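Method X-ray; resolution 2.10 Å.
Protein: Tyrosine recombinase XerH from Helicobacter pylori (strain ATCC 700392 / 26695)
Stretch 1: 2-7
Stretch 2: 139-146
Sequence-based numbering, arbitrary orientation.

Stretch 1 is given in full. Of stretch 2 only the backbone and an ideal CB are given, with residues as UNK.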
# COMPACT_ATOMS: atom_id res chain seq x y z
N MET D 2 5.24 -36.80 -16.94
CA MET D 2 4.08 -37.19 -17.73
C MET D 2 2.83 -36.43 -17.30
O MET D 2 2.59 -36.24 -16.10
CB MET D 2 3.83 -38.69 -17.62
CG MET D 2 2.80 -39.23 -18.60
SD MET D 2 1.80 -40.52 -17.85
CE MET D 2 3.05 -41.40 -16.92
N LYS D 3 2.04 -36.00 -18.28
CA LYS D 3 0.77 -35.34 -18.00
C LYS D 3 -0.36 -36.37 -17.95
O LYS D 3 -0.29 -37.42 -18.58
CB LYS D 3 0.46 -34.28 -19.07
CG LYS D 3 1.43 -33.11 -19.07
CD LYS D 3 0.92 -31.97 -19.93
CE LYS D 3 1.87 -30.79 -19.90
NZ LYS D 3 1.32 -29.60 -20.61
N HIS D 4 -1.40 -36.05 -17.19
CA HIS D 4 -2.55 -36.94 -17.04
C HIS D 4 -3.83 -36.20 -17.37
O HIS D 4 -3.87 -34.97 -17.30
CB HIS D 4 -2.62 -37.51 -15.62
CG HIS D 4 -1.33 -38.10 -15.14
ND1 HIS D 4 -1.00 -39.42 -15.35
CD2 HIS D 4 -0.29 -37.56 -14.46
CE1 HIS D 4 0.19 -39.67 -14.82
NE2 HIS D 4 0.63 -38.55 -14.27
N PRO D 5 -4.89 -36.93 -17.74
CA PRO D 5 -6.20 -36.28 -17.89
C PRO D 5 -6.67 -35.69 -16.57
O PRO D 5 -6.27 -36.18 -15.51
CB PRO D 5 -7.11 -37.42 -18.35
CG PRO D 5 -6.19 -38.42 -18.97
CD PRO D 5 -4.92 -38.34 -18.17
N LEU D 6 -7.50 -34.66 -16.62
CA LEU D 6 -7.99 -34.01 -15.41
C LEU D 6 -8.80 -34.97 -14.55
O LEU D 6 -8.57 -35.09 -13.35
CB LEU D 6 -8.84 -32.78 -15.76
CG LEU D 6 -9.38 -32.00 -14.56
CD1 LEU D 6 -8.24 -31.32 -13.82
CD2 LEU D 6 -10.43 -30.99 -14.98
N GLU D 7 -9.75 -35.66 -15.18
CA GLU D 7 -10.64 -36.56 -14.47
C GLU D 7 -10.53 -37.98 -15.00
O GLU D 7 -11.04 -38.29 -16.08
CB GLU D 7 -12.09 -36.06 -14.57
CG GLU D 7 -12.28 -34.65 -14.05
CD GLU D 7 -13.68 -34.11 -14.30
OE1 GLU D 7 -14.46 -34.00 -13.33
OE2 GLU D 7 -13.99 -33.81 -15.47
N UNK D 139 -0.29 -26.06 -10.61
CA UNK D 139 0.32 -27.32 -11.02
C UNK D 139 -0.63 -28.14 -11.88
O UNK D 139 -0.22 -28.73 -12.88
CB UNK D 139 0.75 -28.13 -9.79
N UNK D 140 -1.91 -28.17 -11.50
CA UNK D 140 -2.91 -28.92 -12.24
C UNK D 140 -3.11 -28.33 -13.64
O UNK D 140 -3.25 -29.06 -14.62
CB UNK D 140 -4.23 -28.94 -11.47
N UNK D 141 -3.10 -27.00 -13.73
CA UNK D 141 -3.24 -26.31 -15.01
C UNK D 141 -2.10 -26.64 -15.97
O UNK D 141 -2.26 -26.56 -17.18
CB UNK D 141 -3.30 -24.80 -14.78
N UNK D 142 -0.95 -26.99 -15.41
CA UNK D 142 0.25 -27.21 -16.21
C UNK D 142 0.54 -28.69 -16.47
O UNK D 142 1.46 -29.01 -17.22
CB UNK D 142 1.45 -26.57 -15.51
N UNK D 143 -0.22 -29.57 -15.84
CA UNK D 143 0.05 -31.00 -15.95
C UNK D 143 -1.15 -31.83 -16.39
O UNK D 143 -1.08 -33.06 -16.43
CB UNK D 143 0.55 -31.53 -14.60
N UNK D 144 -2.26 -31.17 -16.71
CA UNK D 144 -3.43 -31.90 -17.19
C UNK D 144 -3.65 -31.70 -18.68
O UNK D 144 -3.43 -30.61 -19.21
CB UNK D 144 -4.68 -31.46 -16.42
N UNK D 145 -4.07 -32.76 -19.36
CA UNK D 145 -4.39 -32.70 -20.79
C UNK D 145 -5.11 -33.97 -21.24
O UNK D 145 -4.92 -35.04 -20.67
CB UNK D 145 -3.12 -32.50 -21.62
N UNK D 146 -5.95 -33.84 -22.26
CA UNK D 146 -6.67 -34.98 -22.80
C UNK D 146 -5.89 -35.65 -23.93
O UNK D 146 -4.67 -35.51 -24.01
CB UNK D 146 -8.05 -34.54 -23.30

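Position 139 is helical, and no atom of stretch 1 lies within 5.5 Å of its ideal CB, so stretch 1 sets almost no rule there and almost any side chain compatible with a helix would do. The residue is Tyr 139, whose long side chain ends nearer stretch 1 than it starts but makes no contact.

At 140, still helical, CA-to-CB runs sideways and the ideal CB sits 5.2 Å from CD1 of Leu 6. That methyl asks for a greasy partner of middling size; valine, leucine, isoleucine or methionine could serve. Ile 140 answers with CG2 3.7 Å from Leu 6 CD1.

Positions 141 and 142 point CA-to-CB away, leaving the choice open, with polar or charged residues among the many that would do. They are Asp 141 and Lys 142, and their backbone carbonyls matter more: the extended chain of Lys 3 brings CE within 3.2 Å of Lys 142 O, while NZ donates to a water that in turn donates to Asp 141 O.

At 143 the backbone does the first work. His 4 N donates to the carbonyl O of 143 at 3.1 Å, which any residue could accept. CB points sideways, 4.8 Å from Lys 3 CG, so a flexible chain that can lie along the lysine's methylenes would suit: glutamine, glutamate or methionine. Gln 143 bends back with chi1 and chi2 both m, bringing OE1 to 3.8 Å from Lys 3 CG, a packing contact.

Position 144 has an extended backbone, phi/psi -107/142, and pairs with His 4 in a single beta bridge. Its CA makes a CA-H...O contact with His 4 O at 3.1 Å. The ideal CB, 3.7 Å from His 4 O and 4.3 Å from Leu 6 N, suits a compact side chain; serine, threonine, aspartate or asparagine could also address that amide, directly or through water. Asn 144 does so by water, its OD1 and Leu 6 N sharing one molecule, while its ND2 donates to Ile 140 O at 2.6 Å, tying the bridge residue back to the helix.

At 145, also extended, the backbone N donates to His 4 O at 3.0 Å and therefore excludes proline if this bond is to be kept. The carbonyl O receives a CA-H...O contact from Pro 5 CA at 3.3 Å. With CB 4.4 Å from Lys 3 CD, long polar, acidic or aliphatic chains fit. Gln 145 places OE1 3.4 Å from Lys 3 CD, a contact with a methylene carbon.

At 146 CA-to-CB points away, and many residues, polar ones included, would do; it is Asp 146.

Stretch 2 (139-146) YIDKQNQD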
# COMPACT_ATOMS: atom_id res chain seq x y z
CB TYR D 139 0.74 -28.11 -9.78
CG TYR D 139 1.32 -29.48 -10.07
CD1 TYR D 139 2.66 -29.64 -10.38
CD2 TYR D 139 0.52 -30.62 -10.03
CE1 TYR D 139 3.19 -30.89 -10.64
CE2 TYR D 139 1.04 -31.87 -10.30
CZ TYR D 139 2.38 -32.00 -10.60
OH TYR D 139 2.89 -33.24 -10.86
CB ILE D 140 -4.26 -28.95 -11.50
CG1 ILE D 140 -4.11 -29.64 -10.14
CG2 ILE D 140 -5.32 -29.66 -12.33
CD1 ILE D 140 -5.38 -29.69 -9.32
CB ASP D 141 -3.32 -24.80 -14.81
CG ASP D 141 -4.63 -24.35 -14.20
OD1 ASP D 141 -5.60 -25.13 -14.22
OD2 ASP D 141 -4.70 -23.20 -13.72
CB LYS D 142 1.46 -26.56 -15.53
CG LYS D 142 1.36 -25.05 -15.39
CD LYS D 142 2.45 -24.53 -14.47
CE LYS D 142 2.28 -23.04 -14.22
NZ LYS D 142 3.29 -22.53 -13.25
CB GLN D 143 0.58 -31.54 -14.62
CG GLN D 143 1.85 -30.86 -14.12
CD GLN D 143 3.02 -31.01 -15.08
OE1 GLN D 143 3.10 -31.97 -15.84
NE2 GLN D 143 3.94 -30.05 -15.04
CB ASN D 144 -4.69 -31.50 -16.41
CG ASN D 144 -5.38 -30.28 -16.99
OD1 ASN D 144 -6.24 -30.40 -17.86
ND2 ASN D 144 -5.02 -29.11 -16.50
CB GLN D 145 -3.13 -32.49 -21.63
CG GLN D 145 -2.19 -33.67 -21.66
CD GLN D 145 -1.02 -33.46 -22.60
OE1 GLN D 145 -0.69 -32.32 -22.95
NE2 GLN D 145 -0.38 -34.54 -23.02
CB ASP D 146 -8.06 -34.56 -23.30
CG ASP D 146 -8.02 -33.35 -24.22
OD1 ASP D 146 -7.06 -33.22 -25.00
OD2 ASP D 146 -8.97 -32.54 -24.16
O HOH W 1 -1.30 -28.49 -19.06
O HOH W 2 -7.72 -32.79 -19.24
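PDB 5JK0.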